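Local coordinates for cell division control protein Cdc48 (Mycobacterium smegmatis, PDB 5E7P) that binds ADP in two nucleotide pockets and, as a member of the AAA ATPase family, probably hydrolyses ATP, at residues A[499-504]-A[622-627]; A[569-574]-A[580-585]; A[588-593]-A[608-613]. All blocks are in the same frame, centred on the assembly; numbering follows the deposited sequence.

Contact 1: A[499-504]-A[622-627]; sequences EAVLWP and DVVVLG
Val-501 meets Val-624 and Leu-626 through a single methyl, and the apolar contact between helix and strand rests on that branch. Its CG2 lies 4.1 Å from CG1 of Val-624 and 4.3 Å from CD1 of Leu-626. With CG1 anti to the backbone N (chi1 175°), Val-501 carries CG2 anti to its carbonyl carbon, on the side of the strand. Val-624 also has CG1 anti to its backbone N, and that is the methyl it offers. The two residues of the strand, two positions apart, present their side chains to the same helix, whose Leu-497 and Leu-505 widen the apolar layer.

This is the core of a AAA ATPase module: helix 491-506 covers one face of the five-stranded parallel sheet in which strand 623-629 is central. Backbone hydrogen bonds tie that strand to its neighbours, Val-624 and Leu-626 pairing with Val-582, and Val-625 with Val-522.

Polar and aromatic groups of the helix are engaged elsewhere. Glu-499 forms a salt bridge with Arg-495 through OE1, while its CG lies over one face of the Trp-503 ring, 3.5 Å from the ring plane and nearer its margin. The helix widens into a pi-type turn over 499-502 and kinks at Pro-504.

Contact 2: A[569-574]-A[580-585]; sequences ELFARA and SLVFLD
Val-582 fits between Ala-574 and Phe-571, turning CG2 to the first and CG1 to the second, in the helix-on-sheet layer of a beta-alpha-beta crossover. Helix 563-576 lies in the connection from strand 546-551 to strand 580-585, its parallel neighbour in the sheet, and the latter has the hydrophobic run ending in Asp-585 of a Walker B motif. The short segments run nearly antiparallel, at 160°, with their axes 9.0 Å apart.

The tight part is apolar. CG2 of Val-582 abuts CB of Ala-574 at 3.5 Å, whereas CG1 lies over one face of the Phe-571 ring, 4.0 Å from CE2, and also borders CD2 of Leu-570. The ring is brought there by a chi1 of -77°, which sets CG beside the backbone N and lets the end of the side chain come nearer the strand than its CB direction would suggest. Leu-584 divides its methyls likewise: CD1 is at the edge of the same ring, 4.2 Å from CZ, and CD2 meets CD2 of Leu-570 at 3.7 Å.

Away from the strand the contact thins out: Ala-572 and Glu-569 are partly exposed and touch nothing of 580-585. Buried Arg-573 forms a polar flank, its NH2 3.5 Å from Glu-569 OE2 in a salt bridge. Arg-573 NE also pairs with Glu-386, and Glu-569 with Arg-378, linking the helix to the other AAA module.

Where helix and strand come closest, buried Ser-580 OG has two partners, Ser-546 OG and Ala-574 O. It donates to the latter at 2.7 Å, meeting a lone pair of the carbonyl in its plane, at 130° from the C=O bond.

Contact 3: A[588-593]-A[608-613]; sequences DALAPR and ASLLTE
Leu-610 reaches from helix 602-617 to Leu-590 and Ala-591, at the point where the short helix after the Walker B strand of this AAA module gives way to a loop. CB and CG carry the side chain across without coming within contact distance of the segment 588-593, and with CG anti to the backbone N (chi1 -173°) the chain extends away from its own helix before it forks. One branch, CD1, turns to the sheet side, where Leu-584 and Phe-571 receive it. The other, CD2, makes the whole contact with 588-593: it lies 3.8 Å from CD2 of Leu-590 and 3.9 Å from CB of Ala-591, so that one methyl sits against two successive residues.

The short helix ends at Leu-590, and at Ala-591 the backbone turns out of helical conformation and is hydrogen-bonded to Asp-636. Val-606 and Val-607, a turn earlier on helix 602-617, extend the apolar patch over Leu-590 and Ala-591, respectively.

Away from this interface, the helix ties a side chain back onto itself. Ala-608 O accepts from Thr-612 N at 3.1 Å and from Thr-612 OG1 at 2.8 Å, and the two donors arrive from opposite faces of the carbonyl plane.

How the contacts relate
The three contacts sample both faces of one parallel sheet. Contact 1 packs on one face; contacts 2 and 3 share the other. Contacts 1 and 2, with centres about 12 Å apart, sit on neighbouring, hydrogen-bonded strands, where Val-624 O also packs 3.6 Å from Leu-581 CD1. Contacts 2 and 3, about 13 Å apart between centres, merge into one apolar core, Leu-584 CD2 lying 4.0 Å from Leu-590 CD1. Contacts 1 and 3 do not touch. The side chain of Leu-626 in contact 1 is about 11 Å from a bound ADP, that of Leu-584 in contact 2 about 13 Å, whereas contact 3 lies away from the nucleotide sites.

Contact 1: A[499-504]-A[622-627]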
ATOM      1  N   GLU A 499     -21.399   8.778  -8.205  1.00 29.96           N
ATOM      2  CA  GLU A 499     -22.689   9.212  -7.679  1.00 34.19           C
ATOM      3  C   GLU A 499     -23.266   8.238  -6.655  1.00 35.66           C
ATOM      4  O   GLU A 499     -23.933   8.652  -5.705  1.00 38.25           O
ATOM      5  CB  GLU A 499     -23.681   9.451  -8.820  1.00 37.00           C
ATOM      6  CG  GLU A 499     -23.218  10.518  -9.806  1.00 40.74           C
ATOM      7  CD  GLU A 499     -24.286  10.913 -10.812  1.00 43.50           C
ATOM      8  OE1 GLU A 499     -25.423  10.402 -10.714  1.00 45.55           O
ATOM      9  OE2 GLU A 499     -23.982  11.738 -11.700  1.00 42.54           O
ATOM     10  N   ALA A 500     -23.001   6.951  -6.840  1.00 33.44           N
ATOM     11  CA  ALA A 500     -23.548   5.929  -5.951  1.00 33.33           C
ATOM     12  C   ALA A 500     -22.693   5.708  -4.704  1.00 32.87           C
ATOM     13  O   ALA A 500     -23.201   5.292  -3.664  1.00 32.05           O
ATOM     14  CB  ALA A 500     -23.740   4.618  -6.702  1.00 33.54           C
ATOM     15  N   VAL A 501     -21.400   5.991  -4.808  1.00 32.54           N
ATOM     16  CA  VAL A 501     -20.477   5.681  -3.722  1.00 32.29           C
ATOM     17  C   VAL A 501     -19.806   6.912  -3.120  1.00 33.75           C
ATOM     18  O   VAL A 501     -19.924   7.162  -1.921  1.00 35.02           O
ATOM     19  CB  VAL A 501     -19.396   4.675  -4.175  1.00 31.16           C
ATOM     20  CG1 VAL A 501     -18.369   4.460  -3.074  1.00 31.00           C
ATOM     21  CG2 VAL A 501     -20.037   3.359  -4.588  1.00 29.49           C
ATOM     22  N   LEU A 502     -19.099   7.676  -3.948  1.00 33.02           N
ATOM     23  CA  LEU A 502     -18.336   8.822  -3.454  1.00 33.92           C
ATOM     24  C   LEU A 502     -19.210   9.966  -2.937  1.00 35.51           C
ATOM     25  O   LEU A 502     -18.979  10.479  -1.844  1.00 36.37           O
ATOM     26  CB  LEU A 502     -17.364   9.333  -4.519  1.00 33.14           C
ATOM     27  CG  LEU A 502     -16.188   8.403  -4.814  1.00 34.65           C
ATOM     28  CD1 LEU A 502     -15.147   9.110  -5.672  1.00 35.75           C
ATOM     29  CD2 LEU A 502     -15.571   7.890  -3.524  1.00 34.25           C
ATOM     30  N   TRP A 503     -20.204  10.363  -3.726  1.00 35.21           N
ATOM     31  CA  TRP A 503     -21.100  11.454  -3.342  1.00 35.93           C
ATOM     32  C   TRP A 503     -21.770  11.284  -1.968  1.00 37.57           C
ATOM     33  O   TRP A 503     -21.723  12.204  -1.153  1.00 38.88           O
ATOM     34  CB  TRP A 503     -22.149  11.716  -4.430  1.00 33.87           C
ATOM     35  CG  TRP A 503     -21.642  12.505  -5.591  1.00 35.31           C
ATOM     36  CD1 TRP A 503     -20.360  12.927  -5.802  1.00 36.11           C
ATOM     37  CD2 TRP A 503     -22.408  12.977  -6.705  1.00 34.48           C
ATOM     38  NE1 TRP A 503     -20.282  13.629  -6.981  1.00 36.96           N
ATOM     39  CE2 TRP A 503     -21.528  13.676  -7.553  1.00 35.62           C
ATOM     40  CE3 TRP A 503     -23.757  12.872  -7.068  1.00 34.79           C
ATOM     41  CZ2 TRP A 503     -21.949  14.268  -8.742  1.00 36.77           C
ATOM     42  CZ3 TRP A 503     -24.173  13.462  -8.245  1.00 36.87           C
ATOM     43  CH2 TRP A 503     -23.272  14.148  -9.071  1.00 37.69           C
ATOM     44  N   PRO A 504     -22.398  10.118  -1.700  1.00 37.22           N
ATOM     45  CA  PRO A 504     -23.028   9.996  -0.379  1.00 39.46           C
ATOM     46  C   PRO A 504     -22.040   9.996   0.789  1.00 42.06           C
ATOM     47  O   PRO A 504     -22.349  10.567   1.837  1.00 44.26           O
ATOM     48  CB  PRO A 504     -23.765   8.652  -0.461  1.00 36.57           C
ATOM     49  CG  PRO A 504     -23.107   7.915  -1.569  1.00 35.32           C
ATOM     50  CD  PRO A 504     -22.704   8.955  -2.554  1.00 34.21           C
ATOM     51  N   ASP A 622     -22.775   6.245   6.363  1.00 33.06           N
ATOM     52  CA  ASP A 622     -21.333   6.376   6.201  1.00 31.48           C
ATOM     53  C   ASP A 622     -20.663   5.052   5.834  1.00 27.86           C
ATOM     54  O   ASP A 622     -19.445   4.920   5.915  1.00 25.95           O
ATOM     55  CB  ASP A 622     -20.702   6.969   7.465  1.00 34.24           C
ATOM     56  CG  ASP A 622     -21.343   6.447   8.741  1.00 37.86           C
ATOM     57  OD1 ASP A 622     -22.098   5.453   8.675  1.00 38.74           O
ATOM     58  OD2 ASP A 622     -21.086   7.031   9.816  1.00 40.51           O
ATOM     59  N   VAL A 623     -21.463   4.069   5.433  1.00 26.05           N
ATOM     60  CA  VAL A 623     -20.916   2.792   4.983  1.00 24.89           C
ATOM     61  C   VAL A 623     -21.574   2.341   3.685  1.00 23.74           C
ATOM     62  O   VAL A 623     -22.796   2.220   3.608  1.00 24.08           O
ATOM     63  CB  VAL A 623     -21.085   1.679   6.046  1.00 24.69           C
ATOM     64  CG1 VAL A 623     -20.537   0.363   5.523  1.00 24.25           C
ATOM     65  CG2 VAL A 623     -20.397   2.062   7.349  1.00 24.65           C
ATOM     66  N   VAL A 624     -20.759   2.097   2.663  1.00 23.56           N
ATOM     67  CA  VAL A 624     -21.255   1.568   1.397  1.00 23.75           C
ATOM     68  C   VAL A 624     -20.661   0.187   1.147  1.00 25.95           C
ATOM     69  O   VAL A 624     -19.476  -0.042   1.390  1.00 26.87           O
ATOM     70  CB  VAL A 624     -20.897   2.483   0.212  1.00 23.13           C
ATOM     71  CG1 VAL A 624     -21.516   1.958  -1.072  1.00 24.34           C
ATOM     72  CG2 VAL A 624     -21.365   3.893   0.475  1.00 24.73           C
ATOM     73  N   VAL A 625     -21.492  -0.736   0.673  1.00 24.75           N
ATOM     74  CA  VAL A 625     -21.024  -2.069   0.324  1.00 27.55           C
ATOM     75  C   VAL A 625     -21.136  -2.298  -1.181  1.00 28.38           C
ATOM     76  O   VAL A 625     -22.173  -2.034  -1.788  1.00 27.38           O
ATOM     77  CB  VAL A 625     -21.790  -3.168   1.098  1.00 29.49           C
ATOM     78  CG1 VAL A 625     -23.302  -2.963   0.981  1.00 30.48           C
ATOM     79  CG2 VAL A 625     -21.375  -4.555   0.618  1.00 27.20           C
ATOM     80  N   LEU A 626     -20.053  -2.777  -1.783  1.00 31.45           N
ATOM     81  CA  LEU A 626     -20.029  -3.036  -3.216  1.00 32.13           C
ATOM     82  C   LEU A 626     -19.494  -4.433  -3.508  1.00 32.42           C
ATOM     83  O   LEU A 626     -18.406  -4.796  -3.062  1.00 33.05           O
ATOM     84  CB  LEU A 626     -19.179  -1.982  -3.929  1.00 32.82           C
ATOM     85  CG  LEU A 626     -19.089  -2.023  -5.456  1.00 36.08           C
ATOM     86  CD1 LEU A 626     -18.992  -0.605  -6.012  1.00 35.42           C
ATOM     87  CD2 LEU A 626     -17.903  -2.865  -5.927  1.00 36.34           C
ATOM     88  N   GLY A 627     -20.263  -5.207  -4.265  1.00 31.87           N
ATOM     89  CA  GLY A 627     -19.817  -6.507  -4.726  1.00 32.12           C
ATOM     90  C   GLY A 627     -19.485  -6.489  -6.209  1.00 32.99           C
ATOM     91  O   GLY A 627     -20.151  -5.808  -6.995  1.00 30.14           O
TER

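Contact 2: A[569-574]-A[580-585]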
ATOM      1  N   GLU A 569     -16.275  -9.915  11.168  1.00 37.02           N
ATOM      2  CA  GLU A 569     -15.108  -9.099  11.475  1.00 36.49           C
ATOM      3  C   GLU A 569     -14.971  -7.947  10.485  1.00 36.21           C
ATOM      4  O   GLU A 569     -14.836  -6.787  10.878  1.00 36.72           O
ATOM      5  CB  GLU A 569     -13.847  -9.956  11.442  1.00 35.86           C
ATOM      6  CG  GLU A 569     -12.558  -9.171  11.555  1.00 38.92           C
ATOM      7  CD  GLU A 569     -11.331 -10.046  11.373  1.00 43.87           C
ATOM      8  OE1 GLU A 569     -11.386 -11.237  11.743  1.00 49.22           O
ATOM      9  OE2 GLU A 569     -10.316  -9.547  10.849  1.00 43.55           O
ATOM     10  N   LEU A 570     -15.013  -8.286   9.201  1.00 33.77           N
ATOM     11  CA  LEU A 570     -14.881  -7.321   8.116  1.00 31.80           C
ATOM     12  C   LEU A 570     -15.879  -6.170   8.239  1.00 31.17           C
ATOM     13  O   LEU A 570     -15.504  -5.000   8.179  1.00 30.33           O
ATOM     14  CB  LEU A 570     -15.060  -8.034   6.773  1.00 31.89           C
ATOM     15  CG  LEU A 570     -15.247  -7.187   5.513  1.00 30.09           C
ATOM     16  CD1 LEU A 570     -14.009  -6.356   5.231  1.00 29.73           C
ATOM     17  CD2 LEU A 570     -15.571  -8.085   4.332  1.00 29.79           C
ATOM     18  N   PHE A 571     -17.149  -6.512   8.424  1.00 30.42           N
ATOM     19  CA  PHE A 571     -18.196  -5.505   8.522  1.00 30.05           C
ATOM     20  C   PHE A 571     -18.108  -4.701   9.810  1.00 30.71           C
ATOM     21  O   PHE A 571     -18.335  -3.492   9.803  1.00 31.75           O
ATOM     22  CB  PHE A 571     -19.579  -6.140   8.359  1.00 31.56           C
ATOM     23  CG  PHE A 571     -19.923  -6.466   6.933  1.00 31.41           C
ATOM     24  CD1 PHE A 571     -19.540  -7.675   6.373  1.00 31.10           C
ATOM     25  CD2 PHE A 571     -20.609  -5.552   6.145  1.00 29.16           C
ATOM     26  CE1 PHE A 571     -19.845  -7.971   5.054  1.00 30.67           C
ATOM     27  CE2 PHE A 571     -20.919  -5.843   4.828  1.00 28.32           C
ATOM     28  CZ  PHE A 571     -20.536  -7.054   4.282  1.00 29.82           C
ATOM     29  N   ALA A 572     -17.762  -5.370  10.909  1.00 30.39           N
ATOM     30  CA  ALA A 572     -17.592  -4.688  12.190  1.00 28.98           C
ATOM     31  C   ALA A 572     -16.458  -3.671  12.123  1.00 26.64           C
ATOM     32  O   ALA A 572     -16.538  -2.608  12.736  1.00 26.39           O
ATOM     33  CB  ALA A 572     -17.343  -5.689  13.317  1.00 28.37           C
ATOM     34  N   ARG A 573     -15.406  -3.999  11.379  1.00 25.58           N
ATOM     35  CA  ARG A 573     -14.303  -3.062  11.189  1.00 28.98           C
ATOM     36  C   ARG A 573     -14.751  -1.885  10.327  1.00 28.33           C
ATOM     37  O   ARG A 573     -14.320  -0.752  10.532  1.00 27.08           O
ATOM     38  CB  ARG A 573     -13.091  -3.739  10.545  1.00 28.86           C
ATOM     39  CG  ARG A 573     -11.827  -2.885  10.607  1.00 30.29           C
ATOM     40  CD  ARG A 573     -10.807  -3.272   9.543  1.00 35.25           C
ATOM     41  NE  ARG A 573     -10.534  -4.704   9.535  1.00 41.64           N
ATOM     42  CZ  ARG A 573     -10.892  -5.527   8.554  1.00 42.92           C
ATOM     43  NH1 ARG A 573     -11.530  -5.058   7.492  1.00 39.17           N
ATOM     44  NH2 ARG A 573     -10.604  -6.820   8.635  1.00 46.37           N
ATOM     45  N   ALA A 574     -15.620  -2.164   9.363  1.00 27.17           N
ATOM     46  CA  ALA A 574     -16.118  -1.132   8.466  1.00 27.80           C
ATOM     47  C   ALA A 574     -17.035  -0.171   9.213  1.00 30.01           C
ATOM     48  O   ALA A 574     -16.929   1.047   9.061  1.00 30.69           O
ATOM     49  CB  ALA A 574     -16.842  -1.761   7.283  1.00 25.23           C
ATOM     50  N   SER A 580     -16.816   4.328   5.361  1.00 28.69           N
ATOM     51  CA  SER A 580     -16.169   3.105   4.897  1.00 26.90           C
ATOM     52  C   SER A 580     -16.759   2.563   3.604  1.00 23.86           C
ATOM     53  O   SER A 580     -17.967   2.628   3.378  1.00 22.93           O
ATOM     54  CB  SER A 580     -16.251   2.014   5.974  1.00 27.29           C
ATOM     55  OG  SER A 580     -15.623   2.419   7.180  1.00 28.65           O
ATOM     56  N   LEU A 581     -15.887   2.015   2.766  1.00 24.18           N
ATOM     57  CA  LEU A 581     -16.302   1.242   1.604  1.00 24.60           C
ATOM     58  C   LEU A 581     -15.984  -0.225   1.856  1.00 26.16           C
ATOM     59  O   LEU A 581     -14.862  -0.572   2.234  1.00 22.34           O
ATOM     60  CB  LEU A 581     -15.575   1.717   0.346  1.00 25.87           C
ATOM     61  CG  LEU A 581     -15.754   0.853  -0.906  1.00 28.57           C
ATOM     62  CD1 LEU A 581     -17.215   0.785  -1.311  1.00 30.05           C
ATOM     63  CD2 LEU A 581     -14.904   1.378  -2.054  1.00 29.83           C
ATOM     64  N   VAL A 582     -16.981  -1.078   1.656  1.00 28.87           N
ATOM     65  CA  VAL A 582     -16.798  -2.514   1.790  1.00 29.92           C
ATOM     66  C   VAL A 582     -16.787  -3.151   0.409  1.00 30.62           C
ATOM     67  O   VAL A 582     -17.823  -3.253  -0.248  1.00 31.80           O
ATOM     68  CB  VAL A 582     -17.911  -3.152   2.638  1.00 30.19           C
ATOM     69  CG1 VAL A 582     -17.686  -4.653   2.765  1.00 30.48           C
ATOM     70  CG2 VAL A 582     -17.955  -2.508   4.001  1.00 29.44           C
ATOM     71  N   PHE A 583     -15.607  -3.570  -0.032  1.00 29.53           N
ATOM     72  CA  PHE A 583     -15.449  -4.153  -1.358  1.00 30.09           C
ATOM     73  C   PHE A 583     -15.399  -5.679  -1.287  1.00 28.74           C
ATOM     74  O   PHE A 583     -14.423  -6.260  -0.813  1.00 25.32           O
ATOM     75  CB  PHE A 583     -14.188  -3.605  -2.035  1.00 31.58           C
ATOM     76  CG  PHE A 583     -14.012  -4.059  -3.458  1.00 33.99           C
ATOM     77  CD1 PHE A 583     -15.097  -4.486  -4.210  1.00 33.87           C
ATOM     78  CD2 PHE A 583     -12.756  -4.070  -4.042  1.00 33.64           C
ATOM     79  CE1 PHE A 583     -14.933  -4.910  -5.519  1.00 33.84           C
ATOM     80  CE2 PHE A 583     -12.586  -4.488  -5.351  1.00 33.26           C
ATOM     81  CZ  PHE A 583     -13.676  -4.911  -6.091  1.00 32.55           C
ATOM     82  N   LEU A 584     -16.464  -6.316  -1.763  1.00 29.26           N
ATOM     83  CA  LEU A 584     -16.530  -7.769  -1.853  1.00 28.66           C
ATOM     84  C   LEU A 584     -16.285  -8.214  -3.292  1.00 29.81           C
ATOM     85  O   LEU A 584     -17.226  -8.461  -4.048  1.00 29.55           O
ATOM     86  CB  LEU A 584     -17.894  -8.272  -1.373  1.00 28.39           C
ATOM     87  CG  LEU A 584     -18.327  -7.845   0.032  1.00 28.90           C
ATOM     88  CD1 LEU A 584     -19.750  -8.308   0.324  1.00 29.58           C
ATOM     89  CD2 LEU A 584     -17.368  -8.382   1.083  1.00 27.68           C
ATOM     90  N   ASP A 585     -15.016  -8.299  -3.675  1.00 31.32           N
ATOM     91  CA  ASP A 585     -14.666  -8.744  -5.015  1.00 32.60           C
ATOM     92  C   ASP A 585     -14.882 -10.245  -5.132  1.00 36.27           C
ATOM     93  O   ASP A 585     -14.775 -10.968  -4.142  1.00 35.90           O
ATOM     94  CB  ASP A 585     -13.220  -8.387  -5.354  1.00 32.48           C
ATOM     95  CG  ASP A 585     -12.927  -8.504  -6.838  1.00 35.70           C
ATOM     96  OD1 ASP A 585     -13.893  -8.538  -7.631  1.00 34.27           O
ATOM     97  OD2 ASP A 585     -11.738  -8.556  -7.213  1.00 39.81           O
TER

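Contact 3: A[588-593]-A[608-613]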
ATOM      1  N   ASP A 588     -19.346 -13.876  -6.117  1.00 46.37           N
ATOM      2  CA  ASP A 588     -19.961 -15.156  -6.462  1.00 49.74           C
ATOM      3  C   ASP A 588     -19.336 -16.323  -5.696  1.00 52.58           C
ATOM      4  O   ASP A 588     -20.011 -17.303  -5.380  1.00 54.93           O
ATOM      5  CB  ASP A 588     -19.889 -15.412  -7.970  1.00 51.29           C
ATOM      6  CG  ASP A 588     -18.473 -15.331  -8.511  1.00 52.18           C
ATOM      7  OD1 ASP A 588     -17.796 -14.307  -8.272  1.00 50.04           O
ATOM      8  OD2 ASP A 588     -18.038 -16.298  -9.172  1.00 54.45           O
ATOM      9  N   ALA A 589     -18.045 -16.216  -5.396  1.00 52.62           N
ATOM     10  CA  ALA A 589     -17.362 -17.250  -4.626  1.00 54.54           C
ATOM     11  C   ALA A 589     -17.713 -17.123  -3.147  1.00 54.83           C
ATOM     12  O   ALA A 589     -17.845 -18.119  -2.439  1.00 57.13           O
ATOM     13  CB  ALA A 589     -15.858 -17.164  -4.828  1.00 54.02           C
ATOM     14  N   LEU A 590     -17.867 -15.885  -2.691  1.00 53.02           N
ATOM     15  CA  LEU A 590     -18.190 -15.615  -1.297  1.00 53.22           C
ATOM     16  C   LEU A 590     -19.616 -16.053  -0.978  1.00 54.60           C
ATOM     17  O   LEU A 590     -19.896 -16.528   0.124  1.00 56.60           O
ATOM     18  CB  LEU A 590     -18.007 -14.126  -0.994  1.00 52.23           C
ATOM     19  CG  LEU A 590     -17.517 -13.727   0.401  1.00 54.54           C
ATOM     20  CD1 LEU A 590     -16.960 -12.312   0.374  1.00 52.86           C
ATOM     21  CD2 LEU A 590     -18.626 -13.837   1.432  1.00 57.85           C
ATOM     22  N   ALA A 591     -20.514 -15.898  -1.948  1.00 52.37           N
ATOM     23  CA  ALA A 591     -21.913 -16.276  -1.759  1.00 51.01           C
ATOM     24  C   ALA A 591     -22.519 -16.925  -3.003  1.00 50.58           C
ATOM     25  O   ALA A 591     -23.308 -16.301  -3.711  1.00 50.01           O
ATOM     26  CB  ALA A 591     -22.736 -15.068  -1.335  1.00 49.00           C
ATOM     27  N   PRO A 592     -22.150 -18.186  -3.270  1.00 51.81           N
ATOM     28  CA  PRO A 592     -22.686 -18.913  -4.425  1.00 52.96           C
ATOM     29  C   PRO A 592     -24.108 -19.402  -4.170  1.00 53.76           C
ATOM     30  O   PRO A 592     -24.578 -19.364  -3.033  1.00 54.25           O
ATOM     31  CB  PRO A 592     -21.736 -20.103  -4.549  1.00 54.24           C
ATOM     32  CG  PRO A 592     -21.307 -20.362  -3.147  1.00 54.71           C
ATOM     33  CD  PRO A 592     -21.204 -19.010  -2.494  1.00 52.56           C
ATOM     34  N   ARG A 593     -24.783 -19.852  -5.223  1.00 53.77           N
ATOM     35  CA  ARG A 593     -26.138 -20.370  -5.092  1.00 54.77           C
ATOM     36  C   ARG A 593     -26.152 -21.646  -4.262  1.00 57.02           C
ATOM     37  O   ARG A 593     -25.195 -22.421  -4.281  1.00 56.12           O
ATOM     38  CB  ARG A 593     -26.756 -20.630  -6.468  1.00 55.56           C
ATOM     39  CG  ARG A 593     -27.184 -19.375  -7.206  1.00 55.07           C
ATOM     40  CD  ARG A 593     -27.686 -19.702  -8.604  1.00 57.22           C
ATOM     41  NE  ARG A 593     -28.170 -18.514  -9.302  1.00 56.76           N
ATOM     42  CZ  ARG A 593     -29.444 -18.135  -9.340  1.00 56.91           C
ATOM     43  NH1 ARG A 593     -30.372 -18.855  -8.725  1.00 57.90           N
ATOM     44  NH2 ARG A 593     -29.789 -17.037  -9.999  1.00 55.49           N
ATOM     45  N   ALA A 608     -25.636 -16.701   5.197  1.00 38.97           N
ATOM     46  CA  ALA A 608     -26.621 -16.214   6.158  1.00 39.54           C
ATOM     47  C   ALA A 608     -26.042 -15.079   6.995  1.00 40.05           C
ATOM     48  O   ALA A 608     -26.726 -14.098   7.290  1.00 39.64           O
ATOM     49  CB  ALA A 608     -27.105 -17.346   7.054  1.00 40.33           C
ATOM     50  N   SER A 609     -24.774 -15.218   7.369  1.00 41.87           N
ATOM     51  CA  SER A 609     -24.084 -14.170   8.110  1.00 43.63           C
ATOM     52  C   SER A 609     -23.908 -12.943   7.224  1.00 40.41           C
ATOM     53  O   SER A 609     -24.032 -11.809   7.687  1.00 40.38           O
ATOM     54  CB  SER A 609     -22.724 -14.661   8.607  1.00 46.95           C
ATOM     55  OG  SER A 609     -22.066 -13.659   9.363  1.00 48.49           O
ATOM     56  N   LEU A 610     -23.625 -13.182   5.948  1.00 38.17           N
ATOM     57  CA  LEU A 610     -23.451 -12.102   4.985  1.00 36.22           C
ATOM     58  C   LEU A 610     -24.739 -11.293   4.826  1.00 35.17           C
ATOM     59  O   LEU A 610     -24.720 -10.062   4.885  1.00 31.43           O
ATOM     60  CB  LEU A 610     -23.001 -12.659   3.634  1.00 36.13           C
ATOM     61  CG  LEU A 610     -22.616 -11.629   2.576  1.00 35.58           C
ATOM     62  CD1 LEU A 610     -21.590 -10.661   3.141  1.00 35.18           C
ATOM     63  CD2 LEU A 610     -22.077 -12.322   1.332  1.00 36.87           C
ATOM     64  N   LEU A 611     -25.854 -11.994   4.637  1.00 37.61           N
ATOM     65  CA  LEU A 611     -27.164 -11.358   4.533  1.00 37.99           C
ATOM     66  C   LEU A 611     -27.462 -10.533   5.780  1.00 38.97           C
ATOM     67  O   LEU A 611     -27.986  -9.422   5.692  1.00 37.15           O
ATOM     68  CB  LEU A 611     -28.257 -12.411   4.334  1.00 39.57           C
ATOM     69  CG  LEU A 611     -28.184 -13.221   3.038  1.00 39.91           C
ATOM     70  CD1 LEU A 611     -29.233 -14.321   3.022  1.00 39.97           C
ATOM     71  CD2 LEU A 611     -28.350 -12.306   1.840  1.00 38.84           C
ATOM     72  N   THR A 612     -27.114 -11.087   6.940  1.00 40.56           N
ATOM     73  CA  THR A 612     -27.304 -10.407   8.214  1.00 41.88           C
ATOM     74  C   THR A 612     -26.500  -9.114   8.269  1.00 41.20           C
ATOM     75  O   THR A 612     -27.011  -8.075   8.684  1.00 40.91           O
ATOM     76  CB  THR A 612     -26.894 -11.307   9.403  1.00 43.56           C
ATOM     77  OG1 THR A 612     -27.658 -12.520   9.375  1.00 45.09           O
ATOM     78  CG2 THR A 612     -27.129 -10.590  10.729  1.00 41.21           C
ATOM     79  N   GLU A 613     -25.241  -9.185   7.847  1.00 40.98           N
ATOM     80  CA  GLU A 613     -24.370  -8.015   7.850  1.00 41.44           C
ATOM     81  C   GLU A 613     -24.830  -6.966   6.838  1.00 38.74           C
ATOM     82  O   GLU A 613     -24.786  -5.766   7.114  1.00 36.94           O
ATOM     83  CB  GLU A 613     -22.919  -8.418   7.581  1.00 44.71           C
ATOM     84  CG  GLU A 613     -22.318  -9.306   8.658  1.00 49.55           C
ATOM     85  CD  GLU A 613     -22.386  -8.676  10.037  1.00 53.82           C
ATOM     86  OE1 GLU A 613     -23.146  -9.186  10.889  1.00 56.50           O
ATOM     87  OE2 GLU A 613     -21.677  -7.675  10.271  1.00 54.01           O
TER